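Local coordinates for protein probable TonB-dependent siderophore receptor PiuA (Acinetobacter baumannii, PDB 5FP1) that sits in the outer membrane as a TonB-dependent receptor and probably starts iron uptake by binding iron-chelating siderophores, possibly ferric enterobactin with micromolar affinity, at residues 236-239 / 240-243; 303-307 / 308-312; 367-370 / 371-375; 651-655 / 656-660. All coordinates share one frame; numbering follows the deposited sequence.

Interaction 1 (236-239 / 240-243); sequences YWDS and SLGK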
loop_
_atom_site.group_PDB
_atom_site.type_symbol
_atom_site.label_atom_id
_atom_site.label_comp_id
_atom_site.label_asym_id
_atom_site.label_seq_id
_atom_site.Cartn_x
_atom_site.Cartn_y
_atom_site.Cartn_z
ATOM N N TYR A 236 19.230 -11.234 8.831
ATOM C CA TYR A 236 20.310 -10.279 9.147
ATOM C C TYR A 236 21.458 -11.055 9.795
ATOM O O TYR A 236 21.224 -11.949 10.640
ATOM C CB TYR A 236 19.858 -9.252 10.171
ATOM C CG TYR A 236 18.756 -8.302 9.705
ATOM C CD1 TYR A 236 18.959 -7.430 8.638
ATOM C CD2 TYR A 236 17.534 -8.264 10.349
ATOM C CE1 TYR A 236 17.953 -6.573 8.199
ATOM C CE2 TYR A 236 16.547 -7.377 9.946
ATOM C CZ TYR A 236 16.753 -6.550 8.872
ATOM O OH TYR A 236 15.742 -5.682 8.505
ATOM N N TRP A 237 22.691 -10.693 9.440
ATOM C CA TRP A 237 23.845 -11.302 10.079
ATOM C C TRP A 237 25.068 -10.407 10.010
ATOM O O TRP A 237 25.360 -9.800 8.974
ATOM C CB TRP A 237 24.176 -12.676 9.454
ATOM C CG TRP A 237 25.105 -13.506 10.325
ATOM C CD1 TRP A 237 26.430 -13.804 10.084
ATOM C CD2 TRP A 237 24.801 -14.056 11.605
ATOM N NE1 TRP A 237 26.950 -14.544 11.126
ATOM C CE2 TRP A 237 25.979 -14.717 12.073
ATOM C CE3 TRP A 237 23.645 -14.107 12.388
ATOM C CZ2 TRP A 237 26.024 -15.370 13.272
ATOM C CZ3 TRP A 237 23.699 -14.767 13.594
ATOM C CH2 TRP A 237 24.897 -15.375 14.033
ATOM N N ASP A 238 25.776 -10.375 11.134
ATOM C CA ASP A 238 27.075 -9.705 11.224
ATOM C C ASP A 238 28.118 -10.723 11.724
ATOM O O ASP A 238 28.101 -11.114 12.893
ATOM C CB ASP A 238 26.975 -8.548 12.181
ATOM C CG ASP A 238 28.298 -7.781 12.341
ATOM O OD1 ASP A 238 29.365 -8.399 12.239
ATOM O OD2 ASP A 238 28.250 -6.566 12.614
ATOM N N SER A 239 28.986 -11.158 10.817
ATOM C CA SER A 239 29.942 -12.244 11.089
ATOM C C SER A 239 30.956 -11.821 12.149
ATOM O O SER A 239 31.331 -12.619 12.997
ATOM C CB SER A 239 30.702 -12.607 9.813
ATOM O OG SER A 239 29.911 -13.373 8.947
ATOM N N SER A 240 31.365 -10.558 12.107
ATOM C CA SER A 240 32.286 -9.993 13.112
ATOM C C SER A 240 31.754 -10.127 14.518
ATOM O O SER A 240 32.481 -10.494 15.426
ATOM C CB SER A 240 32.538 -8.515 12.833
ATOM O OG SER A 240 33.179 -8.362 11.588
ATOM N N LEU A 241 30.476 -9.826 14.709
ATOM C CA LEU A 241 29.885 -9.912 16.027
ATOM C C LEU A 241 29.301 -11.280 16.332
ATOM O O LEU A 241 29.010 -11.574 17.476
ATOM C CB LEU A 241 28.769 -8.870 16.171
ATOM C CG LEU A 241 29.183 -7.408 16.028
ATOM C CD1 LEU A 241 27.950 -6.514 16.047
ATOM C CD2 LEU A 241 30.151 -7.028 17.142
ATOM N N GLY A 242 29.081 -12.116 15.327
ATOM C CA GLY A 242 28.295 -13.335 15.575
ATOM C C GLY A 242 26.876 -13.073 16.057
ATOM O O GLY A 242 26.355 -13.776 16.923
ATOM N N LYS A 243 26.214 -12.064 15.481
ATOM C CA LYS A 243 24.865 -11.709 15.914
ATOM C C LYS A 243 23.975 -11.392 14.739
ATOM O O LYS A 243 24.463 -11.025 13.656
ATOM C CB LYS A 243 24.888 -10.508 16.852
ATOM C CG LYS A 243 25.554 -10.816 18.189
ATOM C CD LYS A 243 25.286 -9.721 19.205
ATOM C CE LYS A 243 26.263 -8.573 19.046
ATOM N NZ LYS A 243 27.540 -8.822 19.777
#
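The indole of Trp-237 lies flat against the returning chain: Lys-243 O sits over one face, near the rim, 3.4 Å from CE3. Gly-242 O approaches the far end of the six-membered ring obliquely, 3.6 Å from CH2. With CG anti to the backbone N (chi1 -164°), the ring is laid along the backbone of Gly-242 and Lys-243, and a broad, flat residue suits this place because it can cover two peptide groups at once. Val-311, from the loop between strands 284-304 and 315-341, packs against the same side chain.

The carboxylate of Asp-238 is the second flat group. Its OD1 accepts the N-H of Leu-241 at 3.1 Å from well above the carboxylate plane, while OD2 lies 3.4 Å from Leu-241 CD1, the two side chains crossing at a slant. A short acid is apt here, since it can reach forward to the amide of Leu-241 in the turn that follows.

The backbone completes the reversal. Asp-238 N donates to Lys-243 O at 2.9 Å in a sound bond, whereas Asp-238 O receives weak bonds from Lys-243 N, at 3.3 Å, and from Gly-242 N, at 2.8 Å but poorly angled. Gly-242 has a positive phi (61°), a conformation that glycine adopts easily. The side chains of Ser-239 and Ser-240, small and polar, suit the exposed bend. Gly-242 and Lys-243 thus both face Asp-238, forming a G1 beta bulge that closes a tight surface turn at the end of strand 234-238.

Interaction 2 (303-307 / 308-312); sequences NPDDS and KGNVG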
loop_
_atom_site.group_PDB
_atom_site.type_symbol
_atom_site.label_atom_id
_atom_site.label_comp_id
_atom_site.label_asym_id
_atom_site.label_seq_id
_atom_site.Cartn_x
_atom_site.Cartn_y
_atom_site.Cartn_z
ATOM N N ASN A 303 9.917 -17.338 8.554
ATOM C CA ASN A 303 10.919 -16.369 9.001
ATOM C C ASN A 303 12.285 -17.103 9.019
ATOM O O ASN A 303 12.431 -18.126 9.700
ATOM C CB ASN A 303 10.504 -15.841 10.381
ATOM C CG ASN A 303 11.581 -15.011 11.100
ATOM O OD1 ASN A 303 12.785 -15.080 10.815
ATOM N ND2 ASN A 303 11.135 -14.282 12.107
ATOM N N PRO A 304 13.268 -16.614 8.242
ATOM C CA PRO A 304 14.564 -17.322 8.154
ATOM C C PRO A 304 15.404 -17.146 9.444
ATOM O O PRO A 304 16.070 -16.127 9.652
ATOM C CB PRO A 304 15.228 -16.661 6.946
ATOM C CG PRO A 304 14.737 -15.242 7.025
ATOM C CD PRO A 304 13.283 -15.373 7.446
ATOM N N ASP A 305 15.271 -18.134 10.319
ATOM C CA ASP A 305 16.046 -18.326 11.552
ATOM C C ASP A 305 15.599 -17.560 12.797
ATOM O O ASP A 305 15.985 -17.927 13.889
ATOM C CB ASP A 305 17.548 -18.147 11.356
ATOM C CG ASP A 305 18.346 -19.041 12.307
ATOM O OD1 ASP A 305 17.973 -20.236 12.395
ATOM O OD2 ASP A 305 19.341 -18.579 12.935
ATOM N N ASP A 306 14.797 -16.510 12.642
ATOM C CA ASP A 306 14.200 -15.835 13.808
ATOM C C ASP A 306 15.278 -15.413 14.803
ATOM O O ASP A 306 15.099 -15.533 16.015
ATOM C CB ASP A 306 13.212 -16.778 14.456
ATOM C CG ASP A 306 12.227 -16.077 15.378
ATOM O OD1 ASP A 306 12.002 -14.873 15.243
ATOM O OD2 ASP A 306 11.651 -16.759 16.211
ATOM N N SER A 307 16.423 -14.974 14.272
ATOM C CA SER A 307 17.569 -14.495 15.071
ATOM C C SER A 307 18.084 -15.521 16.097
ATOM O O SER A 307 18.660 -15.153 17.102
ATOM C CB SER A 307 17.251 -13.153 15.757
ATOM O OG SER A 307 16.812 -12.198 14.790
ATOM N N LYS A 308 17.896 -16.804 15.843
ATOM C CA LYS A 308 18.320 -17.799 16.799
ATOM C C LYS A 308 19.807 -18.104 16.776
ATOM O O LYS A 308 20.273 -18.849 17.629
ATOM C CB LYS A 308 17.566 -19.096 16.582
ATOM C CG LYS A 308 16.064 -18.972 16.804
ATOM C CD LYS A 308 15.726 -18.903 18.280
ATOM C CE LYS A 308 14.230 -18.700 18.429
ATOM N NZ LYS A 308 13.886 -18.287 19.801
ATOM N N GLY A 309 20.543 -17.569 15.811
ATOM C CA GLY A 309 21.994 -17.747 15.780
ATOM C C GLY A 309 22.467 -18.931 14.931
ATOM O O GLY A 309 23.652 -19.179 14.826
ATOM N N ASN A 310 21.550 -19.685 14.333
ATOM C CA ASN A 310 21.961 -20.839 13.550
ATOM C C ASN A 310 22.681 -20.432 12.307
ATOM O O ASN A 310 23.491 -21.201 11.781
ATOM C CB ASN A 310 20.797 -21.801 13.233
ATOM C CG ASN A 310 20.078 -22.246 14.471
ATOM O OD1 ASN A 310 20.650 -22.889 15.354
ATOM N ND2 ASN A 310 18.821 -21.881 14.565
ATOM N N VAL A 311 22.438 -19.209 11.863
ATOM C CA VAL A 311 23.110 -18.674 10.693
ATOM C C VAL A 311 24.654 -18.736 10.834
ATOM O O VAL A 311 25.358 -18.963 9.864
ATOM C CB VAL A 311 22.651 -17.234 10.410
ATOM C CG1 VAL A 311 23.537 -16.554 9.388
ATOM C CG2 VAL A 311 21.191 -17.238 9.950
ATOM N N GLY A 312 25.134 -18.495 12.041
ATOM C CA GLY A 312 26.558 -18.520 12.343
ATOM C C GLY A 312 27.119 -19.932 12.382
ATOM O O GLY A 312 28.339 -20.099 12.449
HETATM O O HOH W 1 20.357 -16.205 13.339
#
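Lys-308 N donates to Asp-305 O at 3.0 Å, closing the type I' turn that runs from Asp-305 to Lys-308. The lysine chain bends at chi2 (-75°) and runs beside Asp-306, pointing the same way; its NZ stays 4.5 Å from Asp-306 OD2, beyond a salt bridge, and that oxygen has its ion pair with Arg-319.

Gly-309 follows with phi 94°, where a side chain would jam against the preceding carbonyl. A water bridges its N to Asp-305 OD2, accepting from the amide and donating to the carboxylate at 2.6 Å.

Asn-310, which begins a 3-10 segment, meets the same carboxylate twice. Its ND2 gives a straight bond to the syn side of Asp-305 OD1, 2.9 Å long at 167°, although amide and carboxylate planes are steeply inclined; its N makes a weak bond to OD2 at 2.8 Å. Val-311 adds a weak bond from N to OD2 and rests CG2 3.8 Å from that oxygen.

Outside the turn, Trp-317 N also donates to Asp-305 OD1 and Ser-381 O accepts from Asn-310 ND2. Aspartate fits because its two oxygens can serve separate donors: the buried negative charge is probably stabilised by the amides and water around it.

Interaction 3 (367-370 / 371-375); sequences IIDA and KGNVS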
loop_
_atom_site.group_PDB
_atom_site.type_symbol
_atom_site.label_atom_id
_atom_site.label_comp_id
_atom_site.label_asym_id
_atom_site.label_seq_id
_atom_site.Cartn_x
_atom_site.Cartn_y
_atom_site.Cartn_z
ATOM N N ILE A 367 1.188 -26.278 15.335
ATOM C CA ILE A 367 1.994 -27.329 14.733
ATOM C C ILE A 367 2.082 -28.474 15.751
ATOM O O ILE A 367 2.380 -28.232 16.911
ATOM C CB ILE A 367 3.415 -26.829 14.451
ATOM C CG1 ILE A 367 3.375 -25.365 13.972
ATOM C CG2 ILE A 367 4.062 -27.713 13.418
ATOM C CD1 ILE A 367 4.628 -24.575 14.342
ATOM N N ILE A 368 1.811 -29.697 15.303
ATOM C CA ILE A 368 1.730 -30.854 16.202
ATOM C C ILE A 368 2.642 -31.937 15.651
ATOM O O ILE A 368 2.528 -32.306 14.486
ATOM C CB ILE A 368 0.292 -31.376 16.317
ATOM C CG1 ILE A 368 -0.655 -30.225 16.710
ATOM C CG2 ILE A 368 0.212 -32.518 17.336
ATOM C CD1 ILE A 368 -2.105 -30.604 16.792
ATOM N N ASP A 369 3.601 -32.383 16.447
ATOM C CA ASP A 369 4.496 -33.425 15.959
ATOM C C ASP A 369 3.958 -34.829 16.302
ATOM O O ASP A 369 2.879 -34.966 16.881
ATOM C CB ASP A 369 5.922 -33.233 16.497
ATOM C CG ASP A 369 6.050 -33.578 17.973
ATOM O OD1 ASP A 369 5.083 -34.108 18.563
ATOM O OD2 ASP A 369 7.124 -33.291 18.537
ATOM N N ALA A 370 4.724 -35.859 15.946
ATOM C CA ALA A 370 4.225 -37.236 16.007
ATOM C C ALA A 370 4.020 -37.683 17.463
ATOM O O ALA A 370 3.229 -38.575 17.724
ATOM C CB ALA A 370 5.161 -38.182 15.261
ATOM N N LYS A 371 4.698 -37.043 18.410
ATOM C CA LYS A 371 4.495 -37.358 19.820
ATOM C C LYS A 371 3.439 -36.490 20.493
ATOM O O LYS A 371 3.194 -36.619 21.688
ATOM C CB LYS A 371 5.809 -37.225 20.574
ATOM C CG LYS A 371 6.866 -38.171 20.054
ATOM C CD LYS A 371 7.976 -38.389 21.064
ATOM C CE LYS A 371 8.888 -39.514 20.598
ATOM N NZ LYS A 371 9.873 -39.910 21.641
ATOM N N GLY A 372 2.809 -35.605 19.737
ATOM C CA GLY A 372 1.746 -34.777 20.284
ATOM C C GLY A 372 2.189 -33.465 20.909
ATOM O O GLY A 372 1.389 -32.788 21.510
ATOM N N ASN A 373 3.461 -33.114 20.802
ATOM C CA ASN A 373 3.899 -31.790 21.223
ATOM C C ASN A 373 3.280 -30.746 20.294
ATOM O O ASN A 373 3.152 -30.986 19.086
ATOM C CB ASN A 373 5.404 -31.684 21.141
ATOM C CG ASN A 373 6.106 -32.726 21.998
ATOM O OD1 ASN A 373 6.841 -33.589 21.512
ATOM N ND2 ASN A 373 5.862 -32.656 23.265
ATOM N N VAL A 374 2.934 -29.609 20.865
ATOM C CA VAL A 374 2.267 -28.500 20.159
ATOM C C VAL A 374 3.084 -27.218 20.253
ATOM O O VAL A 374 3.578 -26.881 21.313
ATOM C CB VAL A 374 0.898 -28.234 20.781
ATOM C CG1 VAL A 374 0.153 -27.131 20.030
ATOM C CG2 VAL A 374 0.077 -29.527 20.799
ATOM N N SER A 375 3.238 -26.508 19.135
ATOM C CA SER A 375 3.891 -25.192 19.129
ATOM C C SER A 375 3.169 -24.304 18.129
ATOM O O SER A 375 2.547 -24.796 17.185
ATOM C CB SER A 375 5.365 -25.338 18.713
ATOM O OG SER A 375 6.015 -24.079 18.582
#
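Asp-369 OD1 accepts the backbone N-H of Asn-373 at 2.9 Å, from above the carboxylate plane, and a weak bond from Lys-371 N at 3.0 Å. The aspartate CG stands between its own backbone N and carbonyl carbon (chi1 73°), which folds the carboxylate over the amides ahead. Aspartate is therefore well matched to the start of this bend. The turn closes on the carbonyl: Gly-372 N donates to Asp-369 O at 2.9 Å, completing a type I turn. Gly-372 takes phi 89°, a conformation that a side chain would crowd against the preceding carbonyl.

Together these bonds form the tip of a beta hairpin in which strand 346-368 turns back as the short strand 374-375. Asp-369 N donates to Asn-373 O at 3.0 Å, and Ile-367 and Ser-375 form an antiparallel hydrogen-bonded pair, with Ile-367 N reaching Ser-375 O at 2.7 Å. Between them Ile-368 and Val-374 form a non-hydrogen-bonded pair, with Ile-368 CG1 4.2 Å from Val-374 CG2; branched residues suit these extended positions.

Further out, Ile-367 packs on Phe-379, Trp-390 and Leu-406, Ser-375 OG receives the amides of Thr-377 and Gly-378, and Ile-368 rests on Arg-405 and Gln-407 of strand 405-428.

Interaction 4 (651-655 / 656-660); sequences YGDVA and NTKWV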
loop_
_atom_site.group_PDB
_atom_site.type_symbol
_atom_site.label_atom_id
_atom_site.label_comp_id
_atom_site.label_asym_id
_atom_site.label_seq_id
_atom_site.Cartn_x
_atom_site.Cartn_y
_atom_site.Cartn_z
ATOM N N TYR A 651 16.743 1.558 7.360
ATOM C CA TYR A 651 16.810 0.817 8.626
ATOM C C TYR A 651 15.530 0.049 8.914
ATOM O O TYR A 651 14.424 0.525 8.658
ATOM C CB TYR A 651 17.115 1.732 9.804
ATOM C CG TYR A 651 18.536 2.274 9.780
ATOM C CD1 TYR A 651 19.601 1.484 10.173
ATOM C CD2 TYR A 651 18.808 3.560 9.331
ATOM C CE1 TYR A 651 20.909 1.950 10.109
ATOM C CE2 TYR A 651 20.107 4.058 9.323
ATOM C CZ TYR A 651 21.152 3.248 9.709
ATOM O OH TYR A 651 22.456 3.723 9.676
ATOM N N GLY A 652 15.692 -1.118 9.513
ATOM C CA GLY A 652 14.570 -1.862 10.030
ATOM C C GLY A 652 14.220 -1.520 11.458
ATOM O O GLY A 652 13.056 -1.619 11.844
ATOM N N ASP A 653 15.205 -1.118 12.256
ATOM C CA ASP A 653 14.964 -0.986 13.685
ATOM C C ASP A 653 15.230 0.421 14.283
ATOM O O ASP A 653 15.994 1.205 13.742
ATOM C CB ASP A 653 15.788 -2.031 14.446
ATOM C CG ASP A 653 17.285 -1.865 14.247
ATOM O OD1 ASP A 653 17.730 -1.270 13.224
ATOM O OD2 ASP A 653 18.039 -2.376 15.111
ATOM N N VAL A 654 14.574 0.679 15.414
ATOM C CA VAL A 654 14.722 1.894 16.197
ATOM C C VAL A 654 16.180 2.091 16.583
ATOM O O VAL A 654 16.718 3.202 16.502
ATOM C CB VAL A 654 13.797 1.842 17.440
ATOM C CG1 VAL A 654 14.194 2.891 18.470
ATOM C CG2 VAL A 654 12.351 2.047 17.002
ATOM N N ALA A 655 16.855 0.997 16.904
ATOM C CA ALA A 655 18.255 1.073 17.301
ATOM C C ALA A 655 19.179 1.405 16.141
ATOM O O ALA A 655 20.349 1.696 16.361
ATOM C CB ALA A 655 18.688 -0.233 17.969
ATOM N N ASN A 656 18.681 1.307 14.906
ATOM C CA ASN A 656 19.456 1.585 13.708
ATOM C C ASN A 656 20.697 0.650 13.638
ATOM O O ASN A 656 21.803 1.106 13.354
ATOM C CB ASN A 656 19.952 3.048 13.603
ATOM C CG ASN A 656 18.855 4.098 13.301
ATOM O OD1 ASN A 656 19.181 5.275 13.149
ATOM N ND2 ASN A 656 17.590 3.705 13.238
ATOM N N THR A 657 20.505 -0.637 13.897
ATOM C CA THR A 657 21.573 -1.641 13.794
ATOM C C THR A 657 21.317 -2.698 12.718
ATOM O O THR A 657 22.188 -3.516 12.421
ATOM C CB THR A 657 21.730 -2.400 15.124
ATOM O OG1 THR A 657 20.516 -3.081 15.462
ATOM C CG2 THR A 657 22.082 -1.453 16.251
ATOM N N LYS A 658 20.111 -2.682 12.156
ATOM C CA LYS A 658 19.666 -3.628 11.118
ATOM C C LYS A 658 19.163 -2.836 9.934
ATOM O O LYS A 658 18.302 -1.947 10.072
ATOM C CB LYS A 658 18.574 -4.523 11.689
ATOM C CG LYS A 658 19.048 -5.245 12.944
ATOM C CD LYS A 658 17.988 -6.077 13.648
ATOM C CE LYS A 658 18.477 -6.502 15.020
ATOM N NZ LYS A 658 17.462 -7.266 15.797
ATOM N N TRP A 659 19.717 -3.113 8.761
ATOM C CA TRP A 659 19.426 -2.305 7.600
ATOM C C TRP A 659 19.669 -3.025 6.282
ATOM O O TRP A 659 20.252 -4.122 6.240
ATOM C CB TRP A 659 20.238 -1.013 7.651
ATOM C CG TRP A 659 21.646 -1.124 7.266
ATOM C CD1 TRP A 659 22.193 -0.962 6.004
ATOM C CD2 TRP A 659 22.723 -1.379 8.135
ATOM N NE1 TRP A 659 23.541 -1.122 6.056
ATOM C CE2 TRP A 659 23.901 -1.377 7.354
ATOM C CE3 TRP A 659 22.817 -1.584 9.505
ATOM C CZ2 TRP A 659 25.159 -1.585 7.904
ATOM C CZ3 TRP A 659 24.080 -1.803 10.055
ATOM C CH2 TRP A 659 25.228 -1.804 9.252
ATOM N N VAL A 660 19.174 -2.425 5.207
ATOM C CA VAL A 660 19.468 -2.895 3.873
ATOM C C VAL A 660 20.125 -1.738 3.141
ATOM O O VAL A 660 19.777 -0.561 3.384
ATOM C CB VAL A 660 18.217 -3.409 3.134
ATOM C CG1 VAL A 660 17.631 -4.603 3.870
ATOM C CG2 VAL A 660 17.175 -2.303 2.965
#
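Asp-653 OD1 is gripped by two successive backbone amides, Thr-657 N at 2.9 Å on the syn side and Lys-658 N at 3.0 Å from above the carboxylate plane. The other oxygen, OD2, uses its syn lone pair to take the hydroxyl of Thr-657, with OG1 only 2.6 Å away. These bonds hold the carboxylate in place, and a threonine serves well because its amide and hydroxyl address the same group.

Asp-653 O is shared as well. Asn-656 N closes a type I turn onto it from above the carbonyl plane, while Asn-656 ND2 donates within that plane at 3.0 Å; the amide also gives a bond to Gln-617 O.

The rest of Asn-656 lies against Tyr-651. Amide and ring planes are almost parallel, 10° apart, and CB makes a CH-pi contact over one ring face, 3.9 Å from the centroid. Tyr-651 CD1 also touches Trp-659 CB at 3.6 Å, and the two aromatic side chains run side by side with their planes 62° apart.

Gly-652 N donates to Lys-658 O at 2.8 Å, next to the non-hydrogen-bonded pair of Tyr-651 and Trp-659. The turn thus connects the barrel strands 638-651 and 659-673, with Lys-649 of the first strand hydrogen-bonded to Tyr-651 OH and in a cation-pi contact with Trp-659, and with the loop residue Gly-246 hydrogen-bonded to the backbone of Thr-657 and Trp-659.

Along the chain the four contacts come in series, none nesting within or crossing another. Interaction 1 turns the chain back after strand 234-238, interaction 2 begins the loop between barrel strands 284-304 and 315-341, interaction 3 closes the hairpin of strands 346-368 and 374-375, and interaction 4 joins strands 638-651 and 659-673. Interaction 1 touches two of the others: Trp-237 packs on Gly-309, Val-311 and Gly-312 of interaction 2, and Tyr-236 on Gly-652, Lys-658 and Trp-659 of interaction 4. It thereby links loops from distant parts of the barrel sequence. Interaction 3 stands apart, its nearest atoms about 10 Å from interaction 2.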